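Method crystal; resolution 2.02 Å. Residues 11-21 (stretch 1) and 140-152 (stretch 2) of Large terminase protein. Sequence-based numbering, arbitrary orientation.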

ATOM      1  N   PRO A  11      12.596  -2.433  15.152  1.00 44.99           N
ATOM      2  CA  PRO A  11      12.218  -1.211  15.873  1.00 46.11           C
ATOM      3  C   PRO A  11      11.572  -0.194  14.932  1.00 39.50           C
ATOM      4  O   PRO A  11      12.188   0.151  13.923  1.00 44.05           O
ATOM      5  CB  PRO A  11      13.565  -0.679  16.384  1.00 48.06           C
ATOM      6  CG  PRO A  11      14.459  -1.879  16.418  1.00 43.88           C
ATOM      7  CD  PRO A  11      14.030  -2.741  15.280  1.00 40.54           C
ATOM      8  N   GLU A  12      10.364   0.264  15.260  1.00 32.95           N
ATOM      9  CA  GLU A  12       9.651   1.284  14.471  1.00 32.11           C
ATOM     10  C   GLU A  12      10.498   2.481  14.086  1.00 31.72           C
ATOM     11  O   GLU A  12      10.377   3.019  12.992  1.00 29.57           O
ATOM     12  CB  GLU A  12       8.490   1.842  15.271  1.00 34.68           C
ATOM     13  CG  GLU A  12       7.401   0.882  15.504  1.00 38.16           C
ATOM     14  CD  GLU A  12       6.323   1.501  16.341  1.00 40.91           C
ATOM     15  OE1 GLU A  12       5.725   0.759  17.134  1.00 50.48           O
ATOM     16  OE2 GLU A  12       6.075   2.727  16.212  1.00 35.55           O
ATOM     17  N   GLU A  13      11.346   2.907  15.008  1.00 35.82           N
ATOM     18  CA  GLU A  13      12.132   4.104  14.805  1.00 34.91           C
ATOM     19  C   GLU A  13      13.173   3.943  13.707  1.00 36.65           C
ATOM     20  O   GLU A  13      13.579   4.931  13.095  1.00 38.75           O
ATOM     21  CB  GLU A  13      12.755   4.561  16.138  1.00 34.38           C
ATOM     22  CG  GLU A  13      12.719   6.114  16.350  1.00 51.97           C
ATOM     23  CD  GLU A  13      11.285   6.681  16.478  1.00 60.97           C
ATOM     24  OE1 GLU A  13      10.309   6.068  15.987  1.00 74.53           O
ATOM     25  OE2 GLU A  13      11.139   7.777  17.048  1.00 64.01           O
ATOM     26  N   THR A  14      13.576   2.700  13.436  1.00 31.01           N
ATOM     27  CA  THR A  14      14.507   2.440  12.341  1.00 38.76           C
ATOM     28  C   THR A  14      13.869   2.646  10.963  1.00 36.71           C
ATOM     29  O   THR A  14      14.560   2.977  10.003  1.00 42.47           O
ATOM     30  CB  THR A  14      15.149   1.033  12.437  1.00 41.75           C
ATOM     31  OG1 THR A  14      14.155   0.029  12.240  1.00 48.15           O
ATOM     32  CG2 THR A  14      15.786   0.831  13.795  1.00 38.72           C
ATOM     33  N   ILE A  15      12.552   2.486  10.865  1.00 34.70           N
ATOM     34  CA  ILE A  15      11.883   2.690   9.574  1.00 27.12           C
ATOM     35  C   ILE A  15      11.108   4.014   9.461  1.00 26.77           C
ATOM     36  O   ILE A  15      10.602   4.351   8.393  1.00 34.80           O
ATOM     37  CB  ILE A  15      11.001   1.472   9.168  1.00 28.46           C
ATOM     38  CG1 ILE A  15       9.713   1.391   9.984  1.00 37.18           C
ATOM     39  CG2 ILE A  15      11.772   0.159   9.323  1.00 27.16           C
ATOM     40  CD1 ILE A  15       8.867   0.191   9.610  1.00 34.04           C
ATOM     41  N   LYS A  16      11.043   4.767  10.553  1.00 27.61           N
ATOM     42  CA  LYS A  16      10.311   6.033  10.591  1.00 27.84           C
ATOM     43  C   LYS A  16      11.217   7.157  10.061  1.00 30.06           C
ATOM     44  O   LYS A  16      12.419   7.129  10.284  1.00 32.87           O
ATOM     45  CB  LYS A  16       9.831   6.284  12.036  1.00 28.70           C
ATOM     46  CG  LYS A  16       8.751   7.349  12.224  1.00 42.43           C
ATOM     47  CD  LYS A  16       8.231   7.404  13.677  1.00 37.88           C
ATOM     48  CE  LYS A  16       7.509   6.112  14.084  1.00 43.11           C
ATOM     49  NZ  LYS A  16       6.761   6.223  15.372  1.00 42.12           N
ATOM     50  N   CYS A  17      10.659   8.124   9.332  1.00 26.69           N
ATOM     51  CA  CYS A  17      11.441   9.288   8.898  1.00 26.66           C
ATOM     52  C   CYS A  17      10.611  10.563   8.940  1.00 26.66           C
ATOM     53  O   CYS A  17       9.386  10.494   8.937  1.00 26.42           O
ATOM     54  CB  CYS A  17      12.028   9.077   7.490  1.00 25.72           C
ATOM     55  SG  CYS A  17      10.854   9.171   6.114  1.00 31.21           S
ATOM     56  N   GLN A  18      11.284  11.717   8.981  1.00 30.87           N
ATOM     57  CA  GLN A  18      10.624  13.022   8.844  1.00 27.78           C
ATOM     58  C   GLN A  18      10.117  13.233   7.425  1.00 26.23           C
ATOM     59  O   GLN A  18      10.828  12.925   6.471  1.00 27.34           O
ATOM     60  CB  GLN A  18      11.587  14.161   9.184  1.00 27.84           C
ATOM     61  CG  GLN A  18      12.073  14.156  10.608  1.00 29.30           C
ATOM     62  CD  GLN A  18      10.990  14.543  11.594  1.00 30.22           C
ATOM     63  OE1 GLN A  18      10.033  15.233  11.247  1.00 34.70           O
ATOM     64  NE2 GLN A  18      11.141  14.109  12.831  1.00 31.28           N
ATOM     65  N   PRO A  19       8.889  13.762   7.281  1.00 28.52           N
ATOM     66  CA  PRO A  19       8.347  14.104   5.963  1.00 24.68           C
ATOM     67  C   PRO A  19       9.211  15.133   5.225  1.00 25.66           C
ATOM     68  O   PRO A  19       9.861  15.971   5.844  1.00 32.94           O
ATOM     69  CB  PRO A  19       6.987  14.721   6.295  1.00 27.77           C
ATOM     70  CG  PRO A  19       6.625  14.140   7.594  1.00 25.85           C
ATOM     71  CD  PRO A  19       7.908  13.995   8.354  1.00 26.46           C
ATOM     72  N   PHE A  20       9.201  15.059   3.902  1.00 27.00           N
ATOM     73  CA  PHE A  20       9.912  15.994   3.054  1.00 23.38           C
ATOM     74  C   PHE A  20       9.109  16.097   1.775  1.00 30.34           C
ATOM     75  O   PHE A  20       8.183  15.303   1.554  1.00 27.16           O
ATOM     76  CB  PHE A  20      11.342  15.499   2.765  1.00 28.49           C
ATOM     77  CG  PHE A  20      11.411  14.097   2.176  1.00 26.19           C
ATOM     78  CD1 PHE A  20      11.421  13.897   0.794  1.00 22.11           C
ATOM     79  CD2 PHE A  20      11.487  12.984   3.009  1.00 23.12           C
ATOM     80  CE1 PHE A  20      11.481  12.631   0.255  1.00 21.75           C
ATOM     81  CE2 PHE A  20      11.551  11.699   2.476  1.00 22.71           C
ATOM     82  CZ  PHE A  20      11.543  11.524   1.094  1.00 22.79           C
ATOM     83  N   GLU A  21       9.439  17.072   0.936  1.00 32.20           N
ATOM     84  CA  GLU A  21       8.783  17.191  -0.362  1.00 32.95           C
ATOM     85  C   GLU A  21       9.413  16.263  -1.394  1.00 27.90           C
ATOM     86  O   GLU A  21      10.637  16.106  -1.447  1.00 28.63           O
ATOM     87  CB  GLU A  21       8.826  18.632  -0.860  1.00 41.63           C
ATOM     88  CG  GLU A  21       7.847  19.553  -0.173  1.00 60.53           C
ATOM     89  CD  GLU A  21       7.824  20.918  -0.821  1.00 89.46           C
ATOM     90  OE1 GLU A  21       8.322  21.038  -1.965  1.00 92.01           O
ATOM     91  OE2 GLU A  21       7.316  21.868  -0.187  1.00104.12           O
ATOM     92  N   ARG A 140      16.182   0.657   3.554  1.00 24.62           N
ATOM     93  CA  ARG A 140      15.665   1.097   2.256  1.00 21.00           C
ATOM     94  C   ARG A 140      14.150   1.137   2.173  1.00 22.87           C
ATOM     95  O   ARG A 140      13.591   1.213   1.079  1.00 20.41           O
ATOM     96  CB  ARG A 140      16.248   0.236   1.134  1.00 15.67           C
ATOM     97  CG  ARG A 140      17.776   0.330   1.087  1.00 23.39           C
ATOM     98  CD  ARG A 140      18.369  -0.092  -0.257  1.00 26.67           C
ATOM     99  NE  ARG A 140      18.292  -1.533  -0.475  1.00 30.63           N
ATOM    100  CZ  ARG A 140      17.544  -2.113  -1.413  1.00 28.99           C
ATOM    101  NH1 ARG A 140      16.811  -1.371  -2.225  1.00 23.98           N
ATOM    102  NH2 ARG A 140      17.543  -3.435  -1.549  1.00 24.42           N
ATOM    103  N   PHE A 141      13.493   1.087   3.331  1.00 22.71           N
ATOM    104  CA  PHE A 141      12.051   1.268   3.406  1.00 21.40           C
ATOM    105  C   PHE A 141      11.779   2.165   4.586  1.00 22.37           C
ATOM    106  O   PHE A 141      12.059   1.796   5.721  1.00 24.74           O
ATOM    107  CB  PHE A 141      11.289  -0.068   3.549  1.00 21.58           C
ATOM    108  CG  PHE A 141       9.799   0.101   3.609  1.00 24.38           C
ATOM    109  CD1 PHE A 141       9.050   0.180   2.441  1.00 25.35           C
ATOM    110  CD2 PHE A 141       9.143   0.220   4.833  1.00 26.55           C
ATOM    111  CE1 PHE A 141       7.669   0.360   2.492  1.00 25.17           C
ATOM    112  CE2 PHE A 141       7.765   0.396   4.892  1.00 26.82           C
ATOM    113  CZ  PHE A 141       7.029   0.470   3.714  1.00 23.98           C
ATOM    114  N   LYS A 142      11.239   3.346   4.301  1.00 22.86           N
ATOM    115  CA  LYS A 142      10.933   4.337   5.321  1.00 20.92           C
ATOM    116  C   LYS A 142       9.445   4.687   5.301  1.00 20.47           C
ATOM    117  O   LYS A 142       8.799   4.642   4.238  1.00 20.38           O
ATOM    118  CB  LYS A 142      11.770   5.605   5.096  1.00 23.99           C
ATOM    119  CG  LYS A 142      13.265   5.377   5.016  1.00 22.95           C
ATOM    120  CD  LYS A 142      13.822   4.977   6.370  1.00 30.65           C
ATOM    121  CE  LYS A 142      15.311   4.676   6.293  1.00 36.65           C
ATOM    122  NZ  LYS A 142      15.725   3.828   7.442  1.00 30.50           N
ATOM    123  N   VAL A 143       8.909   5.034   6.473  1.00 18.90           N
ATOM    124  CA  VAL A 143       7.530   5.511   6.597  1.00 18.53           C
ATOM    125  C   VAL A 143       7.532   6.893   7.244  1.00 18.38           C
ATOM    126  O   VAL A 143       8.152   7.076   8.287  1.00 23.35           O
ATOM    127  CB  VAL A 143       6.683   4.528   7.444  1.00 16.73           C
ATOM    128  CG1 VAL A 143       5.213   4.996   7.560  1.00 16.69           C
ATOM    129  CG2 VAL A 143       6.754   3.142   6.838  1.00 16.26           C
ATOM    130  N   PHE A 144       6.866   7.867   6.623  1.00 19.71           N
ATOM    131  CA  PHE A 144       6.753   9.208   7.207  1.00 22.43           C
ATOM    132  C   PHE A 144       6.120   9.086   8.587  1.00 20.61           C
ATOM    133  O   PHE A 144       5.191   8.302   8.771  1.00 23.80           O
ATOM    134  CB  PHE A 144       5.880  10.117   6.340  1.00 21.68           C
ATOM    135  CG  PHE A 144       6.574  10.666   5.119  1.00 23.09           C
ATOM    136  CD1 PHE A 144       7.770  10.123   4.663  1.00 23.25           C
ATOM    137  CD2 PHE A 144       6.020  11.737   4.428  1.00 19.37           C
ATOM    138  CE1 PHE A 144       8.409  10.643   3.533  1.00 19.58           C
ATOM    139  CE2 PHE A 144       6.647  12.265   3.314  1.00 21.64           C
ATOM    140  CZ  PHE A 144       7.844  11.721   2.863  1.00 21.12           C
ATOM    141  N   ASN A 145       6.615   9.843   9.559  1.00 24.48           N
ATOM    142  CA  ASN A 145       6.068   9.769  10.913  1.00 30.03           C
ATOM    143  C   ASN A 145       4.613  10.249  11.026  1.00 27.49           C
ATOM    144  O   ASN A 145       3.978  10.077  12.061  1.00 36.01           O
ATOM    145  CB  ASN A 145       6.991  10.473  11.925  1.00 28.09           C
ATOM    146  CG  ASN A 145       7.198  11.945  11.624  1.00 24.31           C
ATOM    147  OD1 ASN A 145       6.264  12.669  11.277  1.00 34.75           O
ATOM    148  ND2 ASN A 145       8.435  12.405  11.780  1.00 34.28           N
ATOM    149  N   THR A 146       4.096  10.830   9.949  1.00 28.10           N
ATOM    150  CA  THR A 146       2.717  11.290   9.886  1.00 31.83           C
ATOM    151  C   THR A 146       1.757  10.202   9.377  1.00 37.96           C
ATOM    152  O   THR A 146       0.559  10.439   9.240  1.00 44.07           O
ATOM    153  CB  THR A 146       2.605  12.527   8.980  1.00 28.49           C
ATOM    154  OG1 THR A 146       3.238  12.258   7.716  1.00 31.39           O
ATOM    155  CG2 THR A 146       3.264  13.740   9.643  1.00 24.14           C
ATOM    156  N   CYS A 147       2.291   9.013   9.099  1.00 36.83           N
ATOM    157  CA  CYS A 147       1.482   7.898   8.596  1.00 29.88           C
ATOM    158  C   CYS A 147       1.212   6.908   9.713  1.00 32.07           C
ATOM    159  O   CYS A 147       1.512   5.724   9.577  1.00 34.84           O
ATOM    160  CB  CYS A 147       2.187   7.172   7.444  1.00 23.39           C
ATOM    161  SG  CYS A 147       2.430   8.180   5.997  1.00 27.45           S
ATOM    162  N   GLU A 148       0.651   7.395  10.816  1.00 31.27           N
ATOM    163  CA  GLU A 148       0.400   6.562  11.991  1.00 30.64           C
ATOM    164  C   GLU A 148      -0.407   5.261  11.775  1.00 31.84           C
ATOM    165  O   GLU A 148      -0.105   4.250  12.416  1.00 32.91           O
ATOM    166  CB  GLU A 148      -0.202   7.398  13.130  1.00 37.60           C
ATOM    167  CG  GLU A 148      -0.414   6.631  14.438  1.00 41.77           C
ATOM    168  CD  GLU A 148       0.893   6.141  15.074  1.00 47.08           C
ATOM    169  OE1 GLU A 148       1.979   6.669  14.739  1.00 44.88           O
ATOM    170  OE2 GLU A 148       0.823   5.222  15.921  1.00 43.41           O
ATOM    171  N   PRO A 149      -1.432   5.268  10.890  1.00 30.87           N
ATOM    172  CA  PRO A 149      -2.136   3.991  10.672  1.00 23.48           C
ATOM    173  C   PRO A 149      -1.239   2.851  10.175  1.00 26.30           C
ATOM    174  O   PRO A 149      -1.592   1.692  10.402  1.00 27.81           O
ATOM    175  CB  PRO A 149      -3.186   4.338   9.607  1.00 24.62           C
ATOM    176  CG  PRO A 149      -3.458   5.775   9.818  1.00 29.48           C
ATOM    177  CD  PRO A 149      -2.123   6.382  10.211  1.00 28.47           C
ATOM    178  N   PHE A 150      -0.113   3.158   9.527  1.00 23.60           N
ATOM    179  CA  PHE A 150       0.841   2.111   9.169  1.00 23.09           C
ATOM    180  C   PHE A 150       1.436   1.474  10.415  1.00 25.79           C
ATOM    181  O   PHE A 150       1.531   0.261  10.520  1.00 20.55           O
ATOM    182  CB  PHE A 150       1.986   2.645   8.312  1.00 22.05           C
ATOM    183  CG  PHE A 150       3.062   1.616   8.058  1.00 25.50           C
ATOM    184  CD1 PHE A 150       2.976   0.765   6.968  1.00 20.19           C
ATOM    185  CD2 PHE A 150       4.143   1.479   8.929  1.00 22.24           C
ATOM    186  CE1 PHE A 150       3.958  -0.195   6.732  1.00 23.00           C
ATOM    187  CE2 PHE A 150       5.113   0.517   8.707  1.00 20.09           C
ATOM    188  CZ  PHE A 150       5.025  -0.318   7.604  1.00 19.12           C
ATOM    189  N   PHE A 151       1.878   2.305  11.349  1.00 26.27           N
ATOM    190  CA  PHE A 151       2.567   1.807  12.536  1.00 29.03           C
ATOM    191  C   PHE A 151       1.634   1.029  13.464  1.00 27.27           C
ATOM    192  O   PHE A 151       2.043   0.050  14.103  1.00 27.25           O
ATOM    193  CB  PHE A 151       3.275   2.958  13.263  1.00 24.25           C
ATOM    194  CG  PHE A 151       4.423   3.522  12.488  1.00 25.94           C
ATOM    195  CD1 PHE A 151       5.582   2.768  12.309  1.00 27.57           C
ATOM    196  CD2 PHE A 151       4.338   4.778  11.904  1.00 25.75           C
ATOM    197  CE1 PHE A 151       6.644   3.268  11.578  1.00 28.67           C
ATOM    198  CE2 PHE A 151       5.398   5.289  11.170  1.00 27.75           C
ATOM    199  CZ  PHE A 151       6.553   4.534  11.012  1.00 26.61           C
ATOM    200  N   GLU A 152       0.378   1.456  13.520  1.00 24.74           N
ATOM    201  CA  GLU A 152      -0.642   0.735  14.277  1.00 27.90           C
ATOM    202  C   GLU A 152      -0.778  -0.709  13.818  1.00 27.12           C
ATOM    203  O   GLU A 152      -0.925  -1.611  14.639  1.00 27.31           O
ATOM    204  CB  GLU A 152      -1.992   1.444  14.165  1.00 28.92           C
ATOM    205  CG  GLU A 152      -2.007   2.832  14.790  1.00 40.46           C
ATOM    206  CD  GLU A 152      -3.348   3.540  14.637  1.00 56.55           C
ATOM    207  OE1 GLU A 152      -4.170   3.102  13.797  1.00 52.62           O
ATOM    208  OE2 GLU A 152      -3.577   4.541  15.356  1.00 63.46           O
TER

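Residues 16-17 and 141-144 lie side by side as parallel strands. Lys16 pairs with Val143 and Cys17 with Phe144. Three backbone hydrogen bonds hold the register: Val143 N to Ile15 O (2.6 Å), Cys17 N to Val143 O (2.9 Å) and Asn145 N to Cys17 O (2.9 Å). The side chains of Lys16 and Val143 leave one face of this sheet, those of Cys17 and Phe144 the other.

Lys16 has a chi1 of t, and its chain is extended except for an m turn at chi3. This path carries it over the Phe151 ring. Lys16 CE lies 3.7 Å from the centroid of the Phe151 ring, close to the ring normal. Lys16 NZ is 4.4 Å from the same centroid, only 8° off the normal, so a cation-pi contact follows the CH-pi contact. The amine also makes two long salt bridges within its own stretch, from Lys16 NZ to Glu13 OE1 (3.6 Å) and to Glu12 OE2 (3.7 Å). Lower in the chain, Lys16 CG packs on Asn145 CB at 3.6 Å.

Ile15 adopts p at chi1 and t at chi2. Its CD1 reaches the edge of the Phe150 ring, 3.9 Å from Phe150 CE2. Its CG1 meets the edge of the Phe151 ring, 3.9 Å from Phe151 CE1. Phe151 therefore receives Ile15 at its edge and Lys16 over a face.

Lys142 bends early, with m at both chi1 and chi2, then runs extended. The bend is followed by a hydrogen bond from Lys142 NZ to Thr14 O, 2.9 Å long. Thr14 itself is p at chi1, which places its OG1 2.6 Å from Pro11 O as a hydrogen-bond donor.

Phe144 is m at chi1, with chi2 at 15°. Its ring has Pro19 CA over one face, 3.7 Å from the ring centroid in a CH-pi contact. Cys17, at p, brings its SG to 3.5 Å from Phe144 CD1, oblique to the ring. Phe20, also p, approaches with Phe20 CE2 3.5 Å from Phe144 CE1. The planes of these two rings meet at 58°, an oblique arrangement.

Asn145 follows the strand in a type I turn from Phe144 to Cys147. Its CA-to-CB bond points sideways, and the p rotamer brings the amide nearer stretch 1. Asn145 ND2 gives a weak hydrogen bond to Gln18 OE1 at 3.3 Å, while Asn145 OD1 lies 3.6 Å from Pro19 CD. Gln18 points away at its CB, but m at chi1 and chi2 brings its end back to this contact.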